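Local coordinates for protein putative SnoaL-like polyketide cyclase (Jannaschia sp., PDB 3KKG) that probably catalyses ring closure of a polyketide, as SnoaL-like cyclases do, though its own substrate is not established, at residues V12-R17 with F117-G122; Q88-G93 with M108-D113. All coordinates share one frame; numbering follows the deposited sequence. Where two conformers were deposited one is given.

From the N terminus the chain first forms helix 6-16, whose C-terminal part meets its partner only a hundred residues later, when the end of strand 108-120 and the turn after it arrive; contact 1 closes this long loop. Inside it lies contact 2, where strand 84-94 leads through residues 95-107 and returns as strand 108-120, a much shorter closure between sheet neighbours. Contact 2 is thus nested in contact 1. Strand 108-120 serves both, its first half in contact 2 and its last residues in contact 1, with centres about 22 Å apart on opposite sides of the chain's centre. One contact lays a helix on the sheet; the other builds the sheet itself.

Contact 1: residues V12-R17 with F117-G122; sequences VETVLR and FTLADG
Val15 and Phe117 meet end to end, the valine from the C-terminal part of helix 6-16 and the phenylalanine from strand 108-120. CG1 of Val15, anti to its backbone N (chi1 162°), sits over one face of the Phe117 ring, nearer the ring's edge than its centre; it lies 3.8 Å from the ring centroid, a CH-pi contact, and comes within 3.5 Å of Phe117 CE2. The other branch, CG2, lies beside the backbone N and crosses Leu119 obliquely, with Val15 CG2 4.0 Å from Leu119 CD1. A beta-branched residue suits this place because its two methyls can serve two strand residues at once. Phe117 and Leu119, two apart on the strand, both point toward the helix, which packs on the curved mixed sheet of this alpha+beta fold of the NTF2 clan; the axes of 12-16 and 117-120 approach to 10.4 Å, their N-to-C directions 125° apart. Val85 of the neighbouring strand touches both Val15 and Leu119, while Leu18 and Phe19 also pack on Phe117. An alanine in place of Phe117 would probably loosen the helix on the sheet, since the ring face under Val15 CG1 would be gone.

At the more open border the contact turns polar. Thr14 CG2, anti to the backbone N, lies 3.9 Å from Gly122 O, and a water bridges the two segments, 2.7 Å from Thr14 OG1 and donating to Gly122 O. That hydroxyl also hydrogen-bonds Gln10 O one turn earlier. At phi 85° a CB on Gly122 would clash with the carbonyl oxygen of Asp121, so lacking a side chain suits it.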
ATOM      1  N   VAL A  12      -6.765 -15.459  -7.624  1.00 16.99           N
ATOM      2  CA  VAL A  12      -7.708 -14.461  -7.098  1.00 16.21           C
ATOM      3  C   VAL A  12      -8.782 -15.085  -6.218  1.00 16.21           C
ATOM      4  O   VAL A  12      -9.133 -14.573  -5.146  1.00 16.53           O
ATOM      5  CB  VAL A  12      -8.316 -13.604  -8.241  1.00 15.59           C
ATOM      6  CG1 VAL A  12      -9.469 -12.743  -7.706  1.00 18.12           C
ATOM      7  CG2 VAL A  12      -7.218 -12.670  -8.842  1.00 17.74           C
ATOM      8  N   GLU A  13      -9.345 -16.169  -6.732  1.00 16.17           N
ATOM      9  CA  GLU A  13     -10.391 -16.844  -5.962  1.00 17.47           C
ATOM     10  C   GLU A  13      -9.880 -17.263  -4.578  1.00 17.36           C
ATOM     11  O   GLU A  13     -10.548 -17.072  -3.526  1.00 18.06           O
ATOM     12  CB  GLU A  13     -10.952 -18.031  -6.742  1.00 18.35           C
ATOM     13  CG  GLU A  13     -11.737 -17.613  -8.018  1.00 23.08           C
ATOM     14  CD  GLU A  13     -12.304 -18.805  -8.801  1.00 27.37           C
ATOM     15  OE1 GLU A  13     -12.570 -19.847  -8.169  1.00 38.02           O
ATOM     16  OE2 GLU A  13     -12.562 -18.663 -10.010  1.00 30.63           O
ATOM     17  N   THR A  14      -8.701 -17.842  -4.558  1.00 16.68           N
ATOM     18  CA  THR A  14      -8.080 -18.269  -3.304  1.00 16.16           C
ATOM     19  C   THR A  14      -7.837 -17.085  -2.370  1.00 15.21           C
ATOM     20  O   THR A  14      -8.197 -17.152  -1.178  1.00 18.85           O
ATOM     21  CB  THR A  14      -6.803 -19.054  -3.602  1.00 18.93           C
ATOM     22  OG1 THR A  14      -7.173 -20.276  -4.257  1.00 19.14           O
ATOM     23  CG2 THR A  14      -5.938 -19.320  -2.324  1.00 18.69           C
ATOM     24  N   VAL A  15      -7.259 -16.007  -2.883  1.00 16.67           N
ATOM     25  CA  VAL A  15      -7.001 -14.844  -2.042  1.00 16.04           C
ATOM     26  C   VAL A  15      -8.269 -14.176  -1.520  1.00 17.03           C
ATOM     27  O   VAL A  15      -8.358 -13.754  -0.357  1.00 17.76           O
ATOM     28  CB  VAL A  15      -6.134 -13.806  -2.800  1.00 17.93           C
ATOM     29  CG1 VAL A  15      -6.239 -12.476  -2.142  1.00 19.26           C
ATOM     30  CG2 VAL A  15      -4.707 -14.339  -2.920  1.00 19.86           C
ATOM     31  N   LEU A  16      -9.297 -14.101  -2.369  1.00 16.89           N
ATOM     32  CA  LEU A  16     -10.501 -13.394  -1.953  1.00 17.06           C
ATOM     33  C   LEU A  16     -11.234 -14.080  -0.769  1.00 16.75           C
ATOM     34  O   LEU A  16     -11.977 -13.428  -0.017  1.00 17.35           O
ATOM     35  CB  LEU A  16     -11.438 -13.096  -3.123  1.00 16.69           C
ATOM     36  CG  LEU A  16     -11.024 -11.908  -3.975  1.00 17.12           C
ATOM     37  CD1 LEU A  16     -11.945 -11.804  -5.216  1.00 17.67           C
ATOM     38  CD2 LEU A  16     -11.001 -10.611  -3.168  1.00 20.41           C
ATOM     39  N   ARG A  17     -11.015 -15.381  -0.594  1.00 17.51           N
ATOM     40  CA  ARG A  17     -11.563 -16.079   0.575  1.00 17.34           C
ATOM     41  C   ARG A  17     -11.074 -15.455   1.863  1.00 17.52           C
ATOM     42  O   ARG A  17     -11.801 -15.441   2.860  1.00 17.89           O
ATOM     43  CB  ARG A  17     -11.197 -17.558   0.560  1.00 20.32           C
ATOM     44  CG  ARG A  17     -11.745 -18.319  -0.585  1.00 21.09           C
ATOM     45  CD  ARG A  17     -11.516 -19.826  -0.471  1.00 25.40           C
ATOM     46  NE  ARG A  17     -12.179 -20.369   0.719  1.00 28.43           N
ATOM     47  CZ  ARG A  17     -11.679 -21.308   1.517  1.00 33.41           C
ATOM     48  NH1 ARG A  17     -10.489 -21.853   1.292  1.00 37.35           N
ATOM     49  NH2 ARG A  17     -12.397 -21.721   2.555  1.00 29.90           N
ATOM     50  N   PHE A 117      -0.257  -9.936  -2.101  1.00 17.43           N
ATOM     51  CA  PHE A 117      -0.034 -11.357  -1.891  1.00 16.91           C
ATOM     52  C   PHE A 117       0.908 -11.914  -2.937  1.00 17.28           C
ATOM     53  O   PHE A 117       0.848 -11.517  -4.121  1.00 18.09           O
ATOM     54  CB  PHE A 117      -1.380 -12.103  -2.031  1.00 16.84           C
ATOM     55  CG  PHE A 117      -2.371 -11.737  -0.955  1.00 17.75           C
ATOM     56  CD1 PHE A 117      -2.422 -12.448   0.221  1.00 18.84           C
ATOM     57  CD2 PHE A 117      -3.312 -10.737  -1.151  1.00 17.08           C
ATOM     58  CE1 PHE A 117      -3.352 -12.130   1.210  1.00 17.79           C
ATOM     59  CE2 PHE A 117      -4.252 -10.436  -0.160  1.00 19.48           C
ATOM     60  CZ  PHE A 117      -4.295 -11.168   1.007  1.00 18.39           C
ATOM     61  N   THR A 118       1.720 -12.872  -2.518  1.00 17.04           N
ATOM     62  CA  THR A 118       2.491 -13.715  -3.432  1.00 18.00           C
ATOM     63  C   THR A 118       2.063 -15.151  -3.199  1.00 18.23           C
ATOM     64  O   THR A 118       1.907 -15.596  -2.042  1.00 18.67           O
ATOM     65  CB  THR A 118       3.985 -13.581  -3.158  1.00 20.82           C
ATOM     66  OG1 THR A 118       4.325 -12.187  -3.192  1.00 21.62           O
ATOM     67  CG2 THR A 118       4.826 -14.295  -4.217  1.00 21.27           C
ATOM     68  N   LEU A 119       1.824 -15.853  -4.308  1.00 17.29           N
ATOM     69  CA  LEU A 119       1.450 -17.248  -4.242  1.00 18.10           C
ATOM     70  C   LEU A 119       2.516 -18.126  -4.919  1.00 20.65           C
ATOM     71  O   LEU A 119       3.330 -17.643  -5.700  1.00 19.02           O
ATOM     72  CB  LEU A 119       0.081 -17.472  -4.903  1.00 18.52           C
ATOM     73  CG  LEU A 119      -1.151 -16.768  -4.313  1.00 18.80           C
ATOM     74  CD1 LEU A 119      -1.409 -15.414  -4.984  1.00 18.92           C
ATOM     75  CD2 LEU A 119      -2.408 -17.694  -4.307  1.00 19.76           C
ATOM     76  N   ALA A 120       2.510 -19.406  -4.573  1.00 18.93           N
ATOM     77  CA  ALA A 120       3.305 -20.412  -5.267  1.00 18.58           C
ATOM     78  C   ALA A 120       2.478 -21.684  -5.307  1.00 19.30           C
ATOM     79  O   ALA A 120       1.998 -22.124  -4.260  1.00 19.96           O
ATOM     80  CB  ALA A 120       4.630 -20.678  -4.537  1.00 20.09           C
ATOM     81  N   ASP A 121       2.303 -22.238  -6.507  1.00 20.87           N
ATOM     82  CA  ASP A 121       1.563 -23.481  -6.685  1.00 20.99           C
ATOM     83  C   ASP A 121       0.228 -23.463  -5.958  1.00 18.56           C
ATOM     84  O   ASP A 121      -0.160 -24.418  -5.277  1.00 21.05           O
ATOM     85  CB  ASP A 121       2.454 -24.660  -6.263  1.00 22.74           C
ATOM     86  CG  ASP A 121       3.720 -24.745  -7.104  1.00 28.11           C
ATOM     87  OD1 ASP A 121       3.656 -24.514  -8.333  1.00 31.39           O
ATOM     88  OD2 ASP A 121       4.797 -25.008  -6.532  1.00 38.33           O
ATOM     89  N   GLY A 122      -0.466 -22.325  -6.069  1.00 20.08           N
ATOM     90  CA  GLY A 122      -1.826 -22.210  -5.550  1.00 20.40           C
ATOM     91  C   GLY A 122      -2.001 -21.843  -4.075  1.00 20.42           C
ATOM     92  O   GLY A 122      -3.123 -21.737  -3.617  1.00 21.98           O
TER
HETATM   93  O   HOH W   1      -5.144 -21.597  -5.337  1.00 27.19           O

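Contact 2: residues Q88-G93 with M108-D113; sequences QARLTG and MVDVPD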
ATOM      1  N   GLN A  88      -7.135  -3.971  -2.951  1.00 16.80           N
ATOM      2  CA  GLN A  88      -7.378  -2.722  -2.225  1.00 17.22           C
ATOM      3  C   GLN A  88      -8.760  -2.800  -1.609  1.00 17.56           C
ATOM      4  O   GLN A  88      -9.712  -3.282  -2.242  1.00 16.98           O
ATOM      5  CB  GLN A  88      -7.364  -1.574  -3.168  1.00 17.94           C
ATOM      6  CG  GLN A  88      -5.985  -1.284  -3.829  1.00 18.53           C
ATOM      7  CD  GLN A  88      -6.030  -0.012  -4.611  1.00 21.47           C
ATOM      8  OE1 GLN A  88      -6.146   1.047  -4.026  1.00 22.57           O
ATOM      9  NE2 GLN A  88      -5.965  -0.107  -5.900  1.00 22.56           N
ATOM     10  N   ALA A  89      -8.893  -2.275  -0.399  1.00 19.01           N
ATOM     11  CA  ALA A  89     -10.137  -2.386   0.321  1.00 18.18           C
ATOM     12  C   ALA A  89     -10.334  -1.141   1.147  1.00 17.55           C
ATOM     13  O   ALA A  89      -9.478  -0.253   1.193  1.00 17.67           O
ATOM     14  CB  ALA A  89     -10.209  -3.692   1.198  1.00 17.94           C
ATOM     15  N   ARG A  90     -11.521  -1.031   1.730  0.50 16.23           N
ATOM     16  CA  ARG A  90     -11.735  -0.064   2.797  0.50 16.42           C
ATOM     17  C   ARG A  90     -12.170  -0.769   4.056  0.50 15.83           C
ATOM     18  O   ARG A  90     -12.881  -1.760   4.022  0.50 15.91           O
ATOM     19  CB  ARG A  90     -12.694   1.028   2.411  0.50 16.50           C
ATOM     20  CG  ARG A  90     -12.142   1.966   1.339  0.50 19.00           C
ATOM     21  CD  ARG A  90     -13.037   3.180   1.187  0.50 19.86           C
ATOM     22  NE  ARG A  90     -12.870   4.123   2.308  0.50 21.05           N
ATOM     23  CZ  ARG A  90     -11.892   5.043   2.390  0.50 20.64           C
ATOM     24  NH1 ARG A  90     -11.033   5.179   1.394  0.50 19.67           N
ATOM     25  NH2 ARG A  90     -11.792   5.875   3.426  0.50 19.52           N
ATOM     26  N   LEU A  91     -11.671  -0.260   5.158  1.00 17.55           N
ATOM     27  CA  LEU A  91     -11.934  -0.794   6.495  1.00 16.66           C
ATOM     28  C   LEU A  91     -12.751   0.207   7.287  1.00 17.63           C
ATOM     29  O   LEU A  91     -12.402   1.388   7.314  1.00 18.07           O
ATOM     30  CB  LEU A  91     -10.618  -0.968   7.264  1.00 18.01           C
ATOM     31  CG  LEU A  91      -9.612  -1.880   6.615  1.00 17.36           C
ATOM     32  CD1 LEU A  91      -8.317  -1.948   7.477  1.00 21.06           C
ATOM     33  CD2 LEU A  91     -10.167  -3.267   6.391  1.00 20.53           C
ATOM     34  N   THR A  92     -13.756  -0.315   7.975  1.00 16.25           N
ATOM     35  CA  THR A  92     -14.567   0.504   8.861  1.00 16.47           C
ATOM     36  C   THR A  92     -14.846  -0.260  10.137  1.00 16.25           C
ATOM     37  O   THR A  92     -15.235  -1.411  10.129  1.00 17.18           O
ATOM     38  CB  THR A  92     -15.886   0.947   8.231  1.00 18.80           C
ATOM     39  OG1 THR A  92     -16.589  -0.209   7.782  1.00 20.48           O
ATOM     40  CG2 THR A  92     -15.629   1.899   7.063  1.00 19.63           C
ATOM     41  N   GLY A  93     -14.739   0.439  11.273  1.00 18.31           N
ATOM     42  CA  GLY A  93     -15.130  -0.142  12.552  1.00 17.30           C
ATOM     43  C   GLY A  93     -14.543   0.616  13.702  1.00 15.94           C
ATOM     44  O   GLY A  93     -13.808   1.562  13.549  1.00 17.46           O
HETATM   45  N   MSE A 108     -14.061   5.480  15.854  0.60 18.51           N
HETATM   46  CA  MSE A 108     -14.352   4.936  14.544  0.60 19.38           C
HETATM   47  C   MSE A 108     -13.225   5.185  13.592  0.60 20.23           C
HETATM   48  O   MSE A 108     -12.597   6.248  13.616  0.60 22.30           O
HETATM   49  CB  MSE A 108     -15.631   5.575  13.988  0.60 22.71           C
HETATM   50  CG  MSE A 108     -16.818   5.276  14.808  0.60 24.56           C
HETATM   51 SE   MSE A 108     -17.429   3.435  14.520  0.45 33.82          SE
HETATM   52  CE  MSE A 108     -18.905   3.793  13.240  0.60 29.05           C
ATOM     53  N   VAL A 109     -12.935   4.191  12.765  1.00 17.86           N
ATOM     54  CA  VAL A 109     -11.992   4.433  11.685  1.00 17.78           C
ATOM     55  C   VAL A 109     -12.668   4.106  10.370  1.00 17.21           C
ATOM     56  O   VAL A 109     -13.601   3.284  10.303  1.00 17.79           O
ATOM     57  CB  VAL A 109     -10.664   3.581  11.823  1.00 22.48           C
ATOM     58  CG1 VAL A 109     -10.091   3.808  13.187  1.00 23.02           C
ATOM     59  CG2 VAL A 109     -10.889   2.125  11.506  1.00 23.99           C
ATOM     60  N   ASP A 110     -12.175   4.741   9.306  1.00 17.41           N
ATOM     61  CA  ASP A 110     -12.701   4.542   7.950  1.00 18.21           C
ATOM     62  C   ASP A 110     -11.493   4.843   7.047  1.00 20.06           C
ATOM     63  O   ASP A 110     -11.185   6.008   6.797  1.00 19.59           O
ATOM     64  CB  ASP A 110     -13.838   5.533   7.668  1.00 20.11           C
ATOM     65  CG  ASP A 110     -14.450   5.368   6.293  1.00 22.73           C
ATOM     66  OD1 ASP A 110     -13.911   4.649   5.469  1.00 21.21           O
ATOM     67  OD2 ASP A 110     -15.543   5.966   6.096  1.00 28.44           O
ATOM     68  N   VAL A 111     -10.780   3.798   6.618  1.00 16.41           N
ATOM     69  CA  VAL A 111      -9.513   3.952   5.916  1.00 17.29           C
ATOM     70  C   VAL A 111      -9.379   3.006   4.724  1.00 17.07           C
ATOM     71  O   VAL A 111      -9.865   1.883   4.786  1.00 17.60           O
ATOM     72  CB  VAL A 111      -8.279   3.768   6.859  1.00 19.89           C
ATOM     73  CG1 VAL A 111      -8.138   4.975   7.797  1.00 21.89           C
ATOM     74  CG2 VAL A 111      -8.342   2.420   7.611  1.00 21.94           C
ATOM     75  N   PRO A 112      -8.675   3.443   3.696  1.00 16.81           N
ATOM     76  CA  PRO A 112      -8.294   2.537   2.601  1.00 17.21           C
ATOM     77  C   PRO A 112      -7.127   1.674   3.031  1.00 17.32           C
ATOM     78  O   PRO A 112      -6.335   2.051   3.915  1.00 17.80           O
ATOM     79  CB  PRO A 112      -7.919   3.499   1.480  1.00 17.34           C
ATOM     80  CG  PRO A 112      -7.225   4.641   2.232  1.00 17.92           C
ATOM     81  CD  PRO A 112      -8.038   4.767   3.539  1.00 18.06           C
ATOM     82  N   ASP A 113      -6.934   0.560   2.352  1.00 17.42           N
ATOM     83  CA  ASP A 113      -5.766  -0.260   2.577  1.00 17.35           C
ATOM     84  C   ASP A 113      -5.371  -0.941   1.297  1.00 17.04           C
ATOM     85  O   ASP A 113      -6.058  -0.840   0.259  1.00 17.95           O
ATOM     86  CB  ASP A 113      -5.948  -1.167   3.743  1.00 18.33           C
ATOM     87  CG  ASP A 113      -6.793  -2.358   3.502  1.00 18.93           C
ATOM     88  OD1 ASP A 113      -7.302  -2.573   2.390  1.00 18.77           O
ATOM     89  OD2 ASP A 113      -7.018  -3.116   4.486  1.00 19.83           O
TER
HETATM   90  O   HOH W   2      -6.316   1.515  -1.296  1.00 14.74           O
HETATM   91  O   HOH W   3     -15.614   3.558   3.749  1.00 30.99           O
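Six backbone hydrogen bonds join strands 84-94 and 108-120 in antiparallel register, through the hydrogen-bonded pairs Ala89-Asp113, Leu91-Val111 and Gly93-Val109. The straightest runs from Leu91 N to Val111 O, 2.8 Å and 173° at the hydrogen, nearly along the C=O axis. At the non-hydrogen-bonded pairs between, Arg90-Pro112 and Thr92-Asp110, CA-H groups approach carbonyls instead. Pro112, lacking an N-H, costs no hydrogen bond to strand 84-94. These are interior strands of the curved sheet of the SnoaL-like, NTF2-clan fold, flanked by strands 72-81 and 123-131.

Charge pairing occupies the face bearing Arg90, Thr92, Asp110 and Pro112. Bent at chi3, Arg90 lays its guanidinium over the Val111-Pro112 peptide and forms a salt bridge, NH2 lying 3.2 Å from Asp110 OD1. The oxygen is in the guanidinium plane, but the nitrogen meets it from above the carboxylate, and a water links Arg90 NE to the same OD1. Another water joins Gln88 OE1 to Asp113 O, and Arg128 of the second subunit hydrogen-bonds the same OE1.

Apolar contact marks the other face: Leu91 CB lies 4.1 Å from Val111 CG2. There Leu91 CD1 packs 3.5 Å from Asp113 OD2, a buried carboxylate oxygen hydrogen-bonded to Tyr129.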